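Local coordinates for protein Bse634I restriction endonuclease (Geobacillus stearothermophilus, PDB 1KNV) that cleaves double-stranded DNA at a specific recognition sequence as a type II restriction endonuclease of the PDDEXK nuclease clan, probably with divalent metal ions, at residues 146-150 against 286-291; 39-44 against 277-283; 100-105 against 178-182. All blocks are in the same frame, centred on the assembly; numbering follows the deposited sequence.

Contact 1: residues 146-150 against 286-291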
ATOM      1  N   ASP B 146      13.358 -10.895  23.857  1.00 20.76           N
ATOM      2  CA  ASP B 146      13.653 -11.465  25.165  1.00 20.48           C
ATOM      3  C   ASP B 146      12.572 -11.135  26.180  1.00 20.63           C
ATOM      4  O   ASP B 146      12.390 -11.851  27.173  1.00 20.39           O
ATOM      5  CB  ASP B 146      15.003 -10.953  25.664  1.00 22.39           C
ATOM      6  CG  ASP B 146      16.146 -11.342  24.739  1.00 22.90           C
ATOM      7  OD1 ASP B 146      16.293 -12.552  24.435  1.00 24.30           O
ATOM      8  OD2 ASP B 146      16.890 -10.442  24.310  1.00 24.94           O
ATOM      9  N   LEU B 147      11.835 -10.071  25.925  1.00 20.63           N
ATOM     10  CA  LEU B 147      10.797  -9.657  26.850  1.00 20.31           C
ATOM     11  C   LEU B 147       9.560  -9.193  26.086  1.00 19.95           C
ATOM     12  O   LEU B 147       9.657  -8.443  25.109  1.00 18.03           O
ATOM     13  CB  LEU B 147      11.349  -8.510  27.684  1.00 22.42           C
ATOM     14  CG  LEU B 147      10.633  -7.900  28.867  1.00 24.12           C
ATOM     15  CD1 LEU B 147      10.444  -9.020  29.843  1.00 24.22           C
ATOM     16  CD2 LEU B 147      11.447  -6.747  29.459  1.00 24.20           C
ATOM     17  N   LEU B 148       8.395  -9.674  26.510  1.00 19.89           N
ATOM     18  CA  LEU B 148       7.119  -9.301  25.899  1.00 21.50           C
ATOM     19  C   LEU B 148       6.181  -8.579  26.877  1.00 20.49           C
ATOM     20  O   LEU B 148       6.005  -9.025  28.017  1.00 20.49           O
ATOM     21  CB  LEU B 148       6.351 -10.527  25.429  1.00 22.68           C
ATOM     22  CG  LEU B 148       6.744 -11.321  24.218  1.00 24.59           C
ATOM     23  CD1 LEU B 148       5.642 -12.343  23.937  1.00 24.96           C
ATOM     24  CD2 LEU B 148       6.924 -10.350  23.090  1.00 25.02           C
ATOM     25  N   ILE B 149       5.599  -7.473  26.444  1.00 20.44           N
ATOM     26  CA  ILE B 149       4.643  -6.752  27.268  1.00 20.44           C
ATOM     27  C   ILE B 149       3.305  -6.990  26.589  1.00 20.40           C
ATOM     28  O   ILE B 149       3.118  -6.633  25.426  1.00 20.36           O
ATOM     29  CB  ILE B 149       4.977  -5.251  27.351  1.00 20.81           C
ATOM     30  CG1 ILE B 149       6.277  -5.026  28.164  1.00 20.60           C
ATOM     31  CG2 ILE B 149       3.832  -4.522  28.054  1.00 19.54           C
ATOM     32  CD1 ILE B 149       7.515  -5.650  27.569  1.00 20.66           C
ATOM     33  N   ILE B 150       2.441  -7.700  27.293  1.00 21.54           N
ATOM     34  CA  ILE B 150       1.127  -8.074  26.790  1.00 22.13           C
ATOM     35  C   ILE B 150       0.025  -7.417  27.608  1.00 22.72           C
ATOM     36  O   ILE B 150       0.173  -7.229  28.812  1.00 23.74           O
ATOM     37  CB  ILE B 150       0.937  -9.608  26.881  1.00 22.33           C
ATOM     38  CG1 ILE B 150       1.924 -10.307  25.947  1.00 23.05           C
ATOM     39  CG2 ILE B 150      -0.484  -9.998  26.564  1.00 20.97           C
ATOM     40  CD1 ILE B 150       2.066 -11.757  26.218  1.00 25.36           C
ATOM     41  N   MET B 286      12.519   1.506  32.634  1.00 23.37           N
ATOM     42  CA  MET B 286      12.329   1.096  31.251  1.00 21.94           C
ATOM     43  C   MET B 286      10.884   0.676  31.024  1.00 21.21           C
ATOM     44  O   MET B 286      10.250   1.104  30.071  1.00 21.39           O
ATOM     45  CB  MET B 286      13.235  -0.084  30.916  1.00 21.33           C
ATOM     46  CG  MET B 286      12.840  -0.780  29.630  1.00 20.54           C
ATOM     47  SD  MET B 286      13.918  -2.125  29.247  1.00 19.60           S
ATOM     48  CE  MET B 286      13.385  -3.347  30.403  1.00 18.95           C
ATOM     49  N   LEU B 287      10.371  -0.174  31.908  1.00 20.94           N
ATOM     50  CA  LEU B 287       9.007  -0.654  31.786  1.00 19.91           C
ATOM     51  C   LEU B 287       8.024   0.478  31.927  1.00 21.53           C
ATOM     52  O   LEU B 287       6.971   0.465  31.302  1.00 21.82           O
ATOM     53  CB  LEU B 287       8.733  -1.728  32.833  1.00 18.88           C
ATOM     54  CG  LEU B 287       9.532  -3.007  32.591  1.00 18.40           C
ATOM     55  CD1 LEU B 287       9.339  -3.986  33.746  1.00 16.23           C
ATOM     56  CD2 LEU B 287       9.086  -3.614  31.250  1.00 18.40           C
ATOM     57  N   ASP B 288       8.354   1.461  32.753  1.00 23.41           N
ATOM     58  CA  ASP B 288       7.461   2.597  32.913  1.00 25.41           C
ATOM     59  C   ASP B 288       7.312   3.318  31.591  1.00 25.89           C
ATOM     60  O   ASP B 288       6.208   3.689  31.210  1.00 26.17           O
ATOM     61  CB  ASP B 288       7.988   3.586  33.950  1.00 27.50           C
ATOM     62  CG  ASP B 288       7.676   3.161  35.373  1.00 29.24           C
ATOM     63  OD1 ASP B 288       6.694   2.405  35.571  1.00 29.76           O
ATOM     64  OD2 ASP B 288       8.401   3.598  36.294  1.00 30.07           O
ATOM     65  N   GLN B 289       8.423   3.515  30.888  1.00 26.88           N
ATOM     66  CA  GLN B 289       8.374   4.217  29.613  1.00 28.71           C
ATOM     67  C   GLN B 289       7.675   3.408  28.544  1.00 27.86           C
ATOM     68  O   GLN B 289       7.067   3.960  27.631  1.00 27.74           O
ATOM     69  CB  GLN B 289       9.771   4.571  29.112  1.00 30.57           C
ATOM     70  CG  GLN B 289       9.692   5.435  27.859  1.00 34.92           C
ATOM     71  CD  GLN B 289      11.040   5.733  27.234  1.00 37.54           C
ATOM     72  OE1 GLN B 289      11.975   6.165  27.919  1.00 39.70           O
ATOM     73  NE2 GLN B 289      11.144   5.523  25.919  1.00 36.79           N
ATOM     74  N   ILE B 290       7.771   2.091  28.665  1.00 27.90           N
ATOM     75  CA  ILE B 290       7.158   1.195  27.704  1.00 26.80           C
ATOM     76  C   ILE B 290       5.650   1.067  27.892  1.00 28.44           C
ATOM     77  O   ILE B 290       4.907   1.181  26.930  1.00 29.69           O
ATOM     78  CB  ILE B 290       7.804  -0.197  27.776  1.00 23.44           C
ATOM     79  CG1 ILE B 290       9.238  -0.125  27.271  1.00 21.71           C
ATOM     80  CG2 ILE B 290       7.015  -1.182  26.960  1.00 23.65           C
ATOM     81  CD1 ILE B 290       9.936  -1.454  27.262  1.00 21.40           C
ATOM     82  N   ILE B 291       5.198   0.842  29.119  1.00 31.77           N
ATOM     83  CA  ILE B 291       3.769   0.681  29.371  1.00 36.02           C
ATOM     84  C   ILE B 291       2.951   1.955  29.143  1.00 40.17           C
ATOM     85  O   ILE B 291       1.835   1.901  28.616  1.00 42.36           O
ATOM     86  CB  ILE B 291       3.493   0.132  30.811  1.00 34.91           C
ATOM     87  CG1 ILE B 291       3.680  -1.391  30.852  1.00 33.38           C
ATOM     88  CG2 ILE B 291       2.068   0.435  31.230  1.00 34.24           C
ATOM     89  CD1 ILE B 291       5.089  -1.856  30.780  1.00 33.23           C
TER

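Contact 2: residues 39-44 against 277-283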
ATOM      1  N   PRO B  39      17.262  -9.811  44.300  1.00 39.78           N
ATOM      2  CA  PRO B  39      18.390  -8.970  43.886  1.00 39.44           C
ATOM      3  C   PRO B  39      18.073  -7.471  43.881  1.00 39.07           C
ATOM      4  O   PRO B  39      17.011  -7.055  43.423  1.00 39.89           O
ATOM      5  CB  PRO B  39      18.708  -9.506  42.497  1.00 39.66           C
ATOM      6  CG  PRO B  39      18.379 -10.976  42.632  1.00 39.36           C
ATOM      7  CD  PRO B  39      17.067 -10.938  43.368  1.00 39.28           C
ATOM      8  N   THR B  40      18.996  -6.658  44.388  1.00 38.63           N
ATOM      9  CA  THR B  40      18.796  -5.211  44.429  1.00 38.90           C
ATOM     10  C   THR B  40      20.078  -4.430  44.144  1.00 36.90           C
ATOM     11  O   THR B  40      21.182  -4.951  44.287  1.00 37.40           O
ATOM     12  CB  THR B  40      18.250  -4.762  45.803  1.00 41.49           C
ATOM     13  OG1 THR B  40      19.158  -5.167  46.839  1.00 43.34           O
ATOM     14  CG2 THR B  40      16.887  -5.388  46.062  1.00 42.23           C
ATOM     15  N   GLY B  41      19.926  -3.177  43.736  1.00 34.56           N
ATOM     16  CA  GLY B  41      21.091  -2.366  43.448  1.00 34.53           C
ATOM     17  C   GLY B  41      21.720  -2.632  42.092  1.00 34.57           C
ATOM     18  O   GLY B  41      21.018  -2.672  41.078  1.00 34.86           O
ATOM     19  N   SER B  42      23.041  -2.818  42.075  1.00 34.13           N
ATOM     20  CA  SER B  42      23.773  -3.061  40.835  1.00 33.33           C
ATOM     21  C   SER B  42      23.609  -4.465  40.295  1.00 33.72           C
ATOM     22  O   SER B  42      23.916  -5.443  40.979  1.00 33.69           O
ATOM     23  CB  SER B  42      25.268  -2.782  41.016  1.00 33.68           C
ATOM     24  OG  SER B  42      25.988  -3.002  39.807  1.00 33.32           O
ATOM     25  N   ILE B  43      23.133  -4.544  39.053  1.00 33.41           N
ATOM     26  CA  ILE B  43      22.933  -5.815  38.376  1.00 32.43           C
ATOM     27  C   ILE B  43      24.284  -6.503  38.220  1.00 32.92           C
ATOM     28  O   ILE B  43      24.441  -7.672  38.578  1.00 31.25           O
ATOM     29  CB  ILE B  43      22.315  -5.600  36.981  1.00 32.25           C
ATOM     30  CG1 ILE B  43      20.941  -4.939  37.122  1.00 32.23           C
ATOM     31  CG2 ILE B  43      22.218  -6.928  36.251  1.00 30.48           C
ATOM     32  CD1 ILE B  43      20.292  -4.543  35.798  1.00 31.11           C
ATOM     33  N   LYS B  44      25.255  -5.766  37.685  1.00 34.57           N
ATOM     34  CA  LYS B  44      26.596  -6.301  37.488  1.00 36.46           C
ATOM     35  C   LYS B  44      27.186  -6.772  38.817  1.00 35.98           C
ATOM     36  O   LYS B  44      27.883  -7.782  38.865  1.00 36.27           O
ATOM     37  CB  LYS B  44      27.501  -5.248  36.854  1.00 38.29           C
ATOM     38  CG  LYS B  44      28.912  -5.735  36.619  1.00 42.12           C
ATOM     39  CD  LYS B  44      29.772  -4.659  35.974  1.00 45.22           C
ATOM     40  CE  LYS B  44      31.238  -5.090  35.891  1.00 47.59           C
ATOM     41  NZ  LYS B  44      32.094  -4.051  35.226  1.00 49.62           N
ATOM     42  N   LEU B 277      20.504  -0.655  31.276  1.00 24.92           N
ATOM     43  CA  LEU B 277      20.155  -1.262  32.548  1.00 25.94           C
ATOM     44  C   LEU B 277      21.380  -1.466  33.432  1.00 26.36           C
ATOM     45  O   LEU B 277      22.189  -2.359  33.188  1.00 27.77           O
ATOM     46  CB  LEU B 277      19.449  -2.598  32.307  1.00 25.70           C
ATOM     47  CG  LEU B 277      18.183  -2.529  31.450  1.00 24.22           C
ATOM     48  CD1 LEU B 277      17.722  -3.931  31.120  1.00 24.83           C
ATOM     49  CD2 LEU B 277      17.098  -1.769  32.188  1.00 23.91           C
ATOM     50  N   THR B 278      21.518  -0.633  34.459  1.00 26.72           N
ATOM     51  CA  THR B 278      22.653  -0.745  35.368  1.00 26.55           C
ATOM     52  C   THR B 278      22.170  -1.284  36.697  1.00 25.46           C
ATOM     53  O   THR B 278      22.751  -2.206  37.260  1.00 25.22           O
ATOM     54  CB  THR B 278      23.330   0.623  35.608  1.00 27.08           C
ATOM     55  OG1 THR B 278      23.743   1.186  34.356  1.00 28.93           O
ATOM     56  CG2 THR B 278      24.555   0.457  36.494  1.00 27.10           C
ATOM     57  N   SER B 279      21.079  -0.705  37.178  1.00 25.73           N
ATOM     58  CA  SER B 279      20.491  -1.098  38.446  1.00 25.18           C
ATOM     59  C   SER B 279      19.158  -1.734  38.177  1.00 24.36           C
ATOM     60  O   SER B 279      18.625  -1.624  37.079  1.00 24.95           O
ATOM     61  CB  SER B 279      20.269   0.130  39.329  1.00 25.55           C
ATOM     62  OG  SER B 279      19.312   1.010  38.755  1.00 27.38           O
ATOM     63  N   PHE B 280      18.612  -2.395  39.183  1.00 24.01           N
ATOM     64  CA  PHE B 280      17.310  -3.007  39.030  1.00 24.80           C
ATOM     65  C   PHE B 280      16.252  -1.940  38.872  1.00 25.32           C
ATOM     66  O   PHE B 280      15.201  -2.176  38.287  1.00 26.91           O
ATOM     67  CB  PHE B 280      17.006  -3.890  40.225  1.00 23.88           C
ATOM     68  CG  PHE B 280      17.793  -5.138  40.220  1.00 24.50           C
ATOM     69  CD1 PHE B 280      19.123  -5.125  40.608  1.00 25.39           C
ATOM     70  CD2 PHE B 280      17.246  -6.309  39.717  1.00 25.09           C
ATOM     71  CE1 PHE B 280      19.908  -6.262  40.491  1.00 26.51           C
ATOM     72  CE2 PHE B 280      18.008  -7.450  39.592  1.00 26.14           C
ATOM     73  CZ  PHE B 280      19.350  -7.430  39.980  1.00 27.04           C
ATOM     74  N   GLU B 281      16.528  -0.754  39.386  1.00 25.39           N
ATOM     75  CA  GLU B 281      15.567   0.318  39.253  1.00 25.60           C
ATOM     76  C   GLU B 281      15.470   0.711  37.780  1.00 25.34           C
ATOM     77  O   GLU B 281      14.418   1.164  37.326  1.00 24.79           O
ATOM     78  CB  GLU B 281      15.987   1.524  40.093  1.00 26.54           C
ATOM     79  CG  GLU B 281      15.080   2.724  39.902  1.00 28.04           C
ATOM     80  CD  GLU B 281      15.429   3.866  40.828  1.00 30.01           C
ATOM     81  OE1 GLU B 281      16.633   4.149  40.991  1.00 31.03           O
ATOM     82  OE2 GLU B 281      14.499   4.486  41.384  1.00 31.15           O
ATOM     83  N   ASP B 282      16.569   0.543  37.041  1.00 24.44           N
ATOM     84  CA  ASP B 282      16.580   0.884  35.615  1.00 24.14           C
ATOM     85  C   ASP B 282      15.616   0.001  34.821  1.00 23.25           C
ATOM     86  O   ASP B 282      15.195   0.366  33.722  1.00 23.57           O
ATOM     87  CB  ASP B 282      17.980   0.736  35.011  1.00 24.10           C
ATOM     88  CG  ASP B 282      18.940   1.807  35.479  1.00 24.42           C
ATOM     89  OD1 ASP B 282      18.478   2.909  35.866  1.00 23.53           O
ATOM     90  OD2 ASP B 282      20.163   1.546  35.434  1.00 24.17           O
ATOM     91  N   ILE B 283      15.293  -1.165  35.376  1.00 21.28           N
ATOM     92  CA  ILE B 283      14.374  -2.096  34.745  1.00 20.49           C
ATOM     93  C   ILE B 283      12.968  -1.526  34.882  1.00 21.09           C
ATOM     94  O   ILE B 283      12.196  -1.520  33.925  1.00 21.45           O
ATOM     95  CB  ILE B 283      14.424  -3.484  35.429  1.00 19.72           C
ATOM     96  CG1 ILE B 283      15.812  -4.109  35.257  1.00 18.98           C
ATOM     97  CG2 ILE B 283      13.350  -4.388  34.847  1.00 19.15           C
ATOM     98  CD1 ILE B 283      15.992  -5.437  35.995  1.00 17.76           C
TER
HETATM   99  O   HOH W   1      25.136  -3.133  36.461  1.00 28.46           O

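Contact 3: residues 100-105 against 178-182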
ATOM      1  N   LEU B 100       0.942  -8.268  31.398  1.00 22.47           N
ATOM      2  CA  LEU B 100       1.805  -9.406  31.645  1.00 21.58           C
ATOM      3  C   LEU B 100       3.114  -9.034  30.975  1.00 20.64           C
ATOM      4  O   LEU B 100       3.139  -8.662  29.801  1.00 20.68           O
ATOM      5  CB  LEU B 100       1.263 -10.701  31.012  1.00 21.86           C
ATOM      6  CG  LEU B 100       0.088 -11.438  31.670  1.00 22.18           C
ATOM      7  CD1 LEU B 100      -0.144 -12.788  30.976  1.00 21.43           C
ATOM      8  CD2 LEU B 100       0.388 -11.656  33.147  1.00 23.06           C
ATOM      9  N   ILE B 101       4.192  -9.092  31.744  1.00 20.29           N
ATOM     10  CA  ILE B 101       5.527  -8.801  31.240  1.00 20.09           C
ATOM     11  C   ILE B 101       6.226 -10.157  31.351  1.00 19.95           C
ATOM     12  O   ILE B 101       6.655 -10.561  32.427  1.00 20.40           O
ATOM     13  CB  ILE B 101       6.198  -7.731  32.108  1.00 18.76           C
ATOM     14  CG1 ILE B 101       5.306  -6.492  32.135  1.00 18.68           C
ATOM     15  CG2 ILE B 101       7.562  -7.392  31.564  1.00 17.39           C
ATOM     16  CD1 ILE B 101       5.641  -5.520  33.204  1.00 19.05           C
ATOM     17  N   ILE B 102       6.316 -10.856  30.226  1.00 19.48           N
ATOM     18  CA  ILE B 102       6.882 -12.199  30.183  1.00 19.42           C
ATOM     19  C   ILE B 102       8.293 -12.364  29.651  1.00 20.27           C
ATOM     20  O   ILE B 102       8.647 -11.834  28.599  1.00 21.00           O
ATOM     21  CB  ILE B 102       5.980 -13.113  29.346  1.00 19.10           C
ATOM     22  CG1 ILE B 102       4.553 -13.048  29.884  1.00 18.60           C
ATOM     23  CG2 ILE B 102       6.527 -14.527  29.352  1.00 17.72           C
ATOM     24  CD1 ILE B 102       3.544 -13.724  28.986  1.00 20.56           C
ATOM     25  N   LYS B 103       9.090 -13.144  30.374  1.00 21.29           N
ATOM     26  CA  LYS B 103      10.461 -13.413  29.975  1.00 20.42           C
ATOM     27  C   LYS B 103      10.422 -14.566  28.977  1.00 20.62           C
ATOM     28  O   LYS B 103      10.046 -15.676  29.327  1.00 21.25           O
ATOM     29  CB  LYS B 103      11.294 -13.801  31.193  1.00 20.94           C
ATOM     30  CG  LYS B 103      12.724 -13.317  31.110  1.00 21.85           C
ATOM     31  CD  LYS B 103      13.410 -13.945  29.946  1.00 22.72           C
ATOM     32  CE  LYS B 103      14.638 -13.181  29.527  1.00 21.95           C
ATOM     33  NZ  LYS B 103      15.167 -13.834  28.303  1.00 22.90           N
ATOM     34  N   MET B 104      10.815 -14.301  27.738  1.00 21.08           N
ATOM     35  CA  MET B 104      10.787 -15.322  26.705  1.00 22.64           C
ATOM     36  C   MET B 104      12.112 -16.023  26.456  1.00 23.23           C
ATOM     37  O   MET B 104      13.171 -15.402  26.508  1.00 23.44           O
ATOM     38  CB  MET B 104      10.304 -14.716  25.387  1.00 22.95           C
ATOM     39  CG  MET B 104       8.905 -14.142  25.426  1.00 22.53           C
ATOM     40  SD  MET B 104       7.677 -15.392  25.800  1.00 24.15           S
ATOM     41  CE  MET B 104       7.881 -16.468  24.426  1.00 22.72           C
ATOM     42  N   PRO B 105      12.062 -17.336  26.173  1.00 24.30           N
ATOM     43  CA  PRO B 105      13.240 -18.162  25.895  1.00 25.95           C
ATOM     44  C   PRO B 105      13.578 -17.929  24.423  1.00 28.42           C
ATOM     45  O   PRO B 105      12.984 -17.053  23.792  1.00 29.28           O
ATOM     46  CB  PRO B 105      12.729 -19.569  26.143  1.00 24.87           C
ATOM     47  CG  PRO B 105      11.341 -19.483  25.600  1.00 24.93           C
ATOM     48  CD  PRO B 105      10.837 -18.159  26.146  1.00 24.27           C
ATOM     49  N   LEU B 178       6.163 -18.654  32.185  1.00 24.94           N
ATOM     50  CA  LEU B 178       4.910 -17.915  32.158  1.00 23.75           C
ATOM     51  C   LEU B 178       4.265 -17.951  30.768  1.00 23.67           C
ATOM     52  O   LEU B 178       3.050 -18.018  30.635  1.00 23.57           O
ATOM     53  CB  LEU B 178       5.185 -16.474  32.596  1.00 23.23           C
ATOM     54  CG  LEU B 178       4.052 -15.534  32.994  1.00 21.84           C
ATOM     55  CD1 LEU B 178       3.169 -16.155  34.071  1.00 20.85           C
ATOM     56  CD2 LEU B 178       4.681 -14.251  33.494  1.00 21.82           C
ATOM     57  N   PHE B 179       5.086 -17.920  29.728  1.00 25.23           N
ATOM     58  CA  PHE B 179       4.575 -17.947  28.364  1.00 25.37           C
ATOM     59  C   PHE B 179       3.692 -19.164  28.097  1.00 27.00           C
ATOM     60  O   PHE B 179       2.827 -19.135  27.217  1.00 27.29           O
ATOM     61  CB  PHE B 179       5.746 -17.919  27.383  1.00 26.06           C
ATOM     62  CG  PHE B 179       6.755 -19.016  27.603  1.00 26.18           C
ATOM     63  CD1 PHE B 179       6.514 -20.309  27.151  1.00 25.45           C
ATOM     64  CD2 PHE B 179       7.941 -18.755  28.270  1.00 26.08           C
ATOM     65  CE1 PHE B 179       7.435 -21.320  27.360  1.00 25.01           C
ATOM     66  CE2 PHE B 179       8.864 -19.766  28.481  1.00 26.51           C
ATOM     67  CZ  PHE B 179       8.607 -21.052  28.023  1.00 25.46           C
ATOM     68  N   LYS B 180       3.908 -20.233  28.858  1.00 27.28           N
ATOM     69  CA  LYS B 180       3.124 -21.452  28.695  1.00 26.50           C
ATOM     70  C   LYS B 180       1.656 -21.276  29.111  1.00 25.64           C
ATOM     71  O   LYS B 180       0.778 -21.917  28.548  1.00 25.62           O
ATOM     72  CB  LYS B 180       3.742 -22.595  29.505  1.00 26.54           C
ATOM     73  CG  LYS B 180       5.107 -23.067  29.049  1.00 26.45           C
ATOM     74  CD  LYS B 180       5.532 -24.220  29.940  1.00 27.52           C
ATOM     75  CE  LYS B 180       6.900 -24.767  29.583  1.00 29.29           C
ATOM     76  NZ  LYS B 180       7.261 -25.896  30.501  1.00 30.16           N
ATOM     77  N   ASP B 181       1.394 -20.415  30.093  1.00 25.97           N
ATOM     78  CA  ASP B 181       0.027 -20.159  30.567  1.00 26.57           C
ATOM     79  C   ASP B 181      -0.840 -19.452  29.522  1.00 26.87           C
ATOM     80  O   ASP B 181      -2.067 -19.618  29.501  1.00 27.94           O
ATOM     81  CB  ASP B 181       0.038 -19.273  31.816  1.00 28.15           C
ATOM     82  CG  ASP B 181       0.641 -19.955  33.020  1.00 30.45           C
ATOM     83  OD1 ASP B 181       1.300 -21.004  32.848  1.00 32.37           O
ATOM     84  OD2 ASP B 181       0.465 -19.426  34.142  1.00 30.74           O
ATOM     85  N   ILE B 182      -0.211 -18.643  28.674  1.00 24.97           N
ATOM     86  CA  ILE B 182      -0.965 -17.905  27.678  1.00 24.91           C
ATOM     87  C   ILE B 182      -0.858 -18.437  26.264  1.00 24.44           C
ATOM     88  O   ILE B 182      -1.347 -17.798  25.341  1.00 25.84           O
ATOM     89  CB  ILE B 182      -0.557 -16.423  27.656  1.00 25.29           C
ATOM     90  CG1 ILE B 182       0.890 -16.294  27.207  1.00 25.62           C
ATOM     91  CG2 ILE B 182      -0.727 -15.804  29.041  1.00 25.04           C
ATOM     92  CD1 ILE B 182       1.313 -14.867  27.022  1.00 27.04           C
TER
HETATM   93  O   HOH W   2       7.836 -16.733  31.162  1.00 23.80           O

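Contact 1: residues 146-150 against 286-291
I149 reaches the helix through two separate branches: its CG1 lies 4.1 Å from I290 CG2, and its CG2 lies 4.0 Å from I291 CD1. The side chains of I149 and I290 cross at about a right angle, and I149 gives up more surface to the contact than any other residue. The branching explains the double touch, since CG1 stands opposite the carbonyl carbon (chi1 -69°) while CG2 stands opposite the backbone N, one methylene and one methyl thus facing successive helix residues. The axes of strand 147-150 and helix segment 286-291 approach to 10.7 Å at a signed crossing angle of -44°. Alternation along the strand points L147 and I149 at helix 281-291, which lies over the mixed five-stranded sheet of the PDDEXK fold; I290 and M286 also touch F275 of the last strand in that sheet. L147 CD2 meets M286 CE tip to tip at 4.0 Å, the methionine being bent at chi3 (75°), and L287 CD2 comes within 4.3 Å of the same L147 CD2. No hydrogen bond spans the two segments, so the join rests on apolar side chains. At the start of the strand, D146 and L147 both face V195 in a classic beta bulge. D146 and L197 are calcium-binding residues of this protein, though no calcium is bound to this chain here; D146 OD2 accepts from L197 N.

Contact 2: residues 39-44 against 277-283
S42 and S279 face each other as an isolated antiparallel bridge, a non-hydrogen-bonded pair with CA atoms 4.5 Å apart. It is flanked by bonds from F280 N to G41 O (3.1 Å) and from I43 N to T278 O (3.0 Å). The bridge ties together the lead-ins of two helices, 43-60 and 281-291. S42 is the N-cap of helix 43-60, its OG accepting from E45 N; ahead of helix 281-291, S279 and D282 form a capping box.

F280 carries the largest share of the side-chain contact. The P39 carbonyl oxygen sits 3.7 Å above the centre of its ring. Over the opposite face lies I43 CG1, a CH-pi contact 4.0 Å from the centroid and 22° off the ring normal. The G41 carbonyl meets the ring at its edge, and P39 CB presses on F280 CZ at 3.3 Å, so the ring is held on two faces and along part of its rim. Beyond these segments it also touches M82 and Q86 of helix 68-93.

Beyond CG1 the I43 chain leads away from the ring, chi2 being extended and carrying CD1 toward S279 O and L277 CB. T278 O is gripped twice, by I43 N and by a water that also accepts from K44 N.

The box consists of two reciprocal bonds: D282 N donates to S279 OG (3.3 Å), and S279 N meets D282 OD2 from above the carboxylate plane, 53° out of it. The same OD2 also takes T278 N (2.7 Å), through its anti lone pair.

Contact 3: residues 100-105 against 178-182
I102 and F179 meet at about a right angle, I102 CG2 standing 4.0 Å from F179 CB, and the same isoleucine sends CG1 across L178, 3.8 Å from L178 CD2. Strand 99-103 is an outermost strand, within this chain, of the mixed sheet of the PDDEXK fold. Residues 178-182, of which 178-181 have helical backbone angles without the regular bonds of a helix, cover the sheet face onto which L100 and I102 project; I101 points to the other face, toward helix 68-93. Alongside, L100 CD1 and I182 CG2 come within 3.6 Å as their side chains slide past each other in opposite directions.

Residues 103-105, at the strand's exit, touch F179 at three points. M104, bent at both chi2 and chi3, folds back to bring SD within 3.6 Å of F179 CB, an oblique Met-aromatic contact with the sulfur 5.1 Å from the ring centroid and 57° off its normal. P105 and F179 approach from opposite directions, P105 CD 3.5 Å from F179 CE2, again obliquely, and K103 O lies in the ring plane at the edge. F179 also meets the ring of F110, with the planes at about 40°.

In the next shell, a water donates to K103 O and accepts weakly from L178 N. D181 OD2 bonds to Y160 OH. K103 passes close to D146 of the calcium site, and its NZ donates to M104 O at 3.1 Å, tilted 30° from the carbonyl plane.

Contacts 1 and 3 lie in the core, 13 Å apart between centres, and use neighbouring strands: I150 N probably bonds to L100 O, and I102 N to L148 O. They cover opposite faces of the sheet, helix 281-291 one and the loop 178-182 the other. Both rest mainly on apolar side chains, although contact 3 adds an aromatic ring, a sulfur and a bridging water. Contact 2 shares that helix with contact 1, but at its beginning, where the fold is partly exposed. There two backbone bonds and a water span the segments, alongside the buried F280 ring between P39 and I43; serine caps order each lead-in. Contacts 2 and 3 do not touch, their nearest atoms about 7 Å apart.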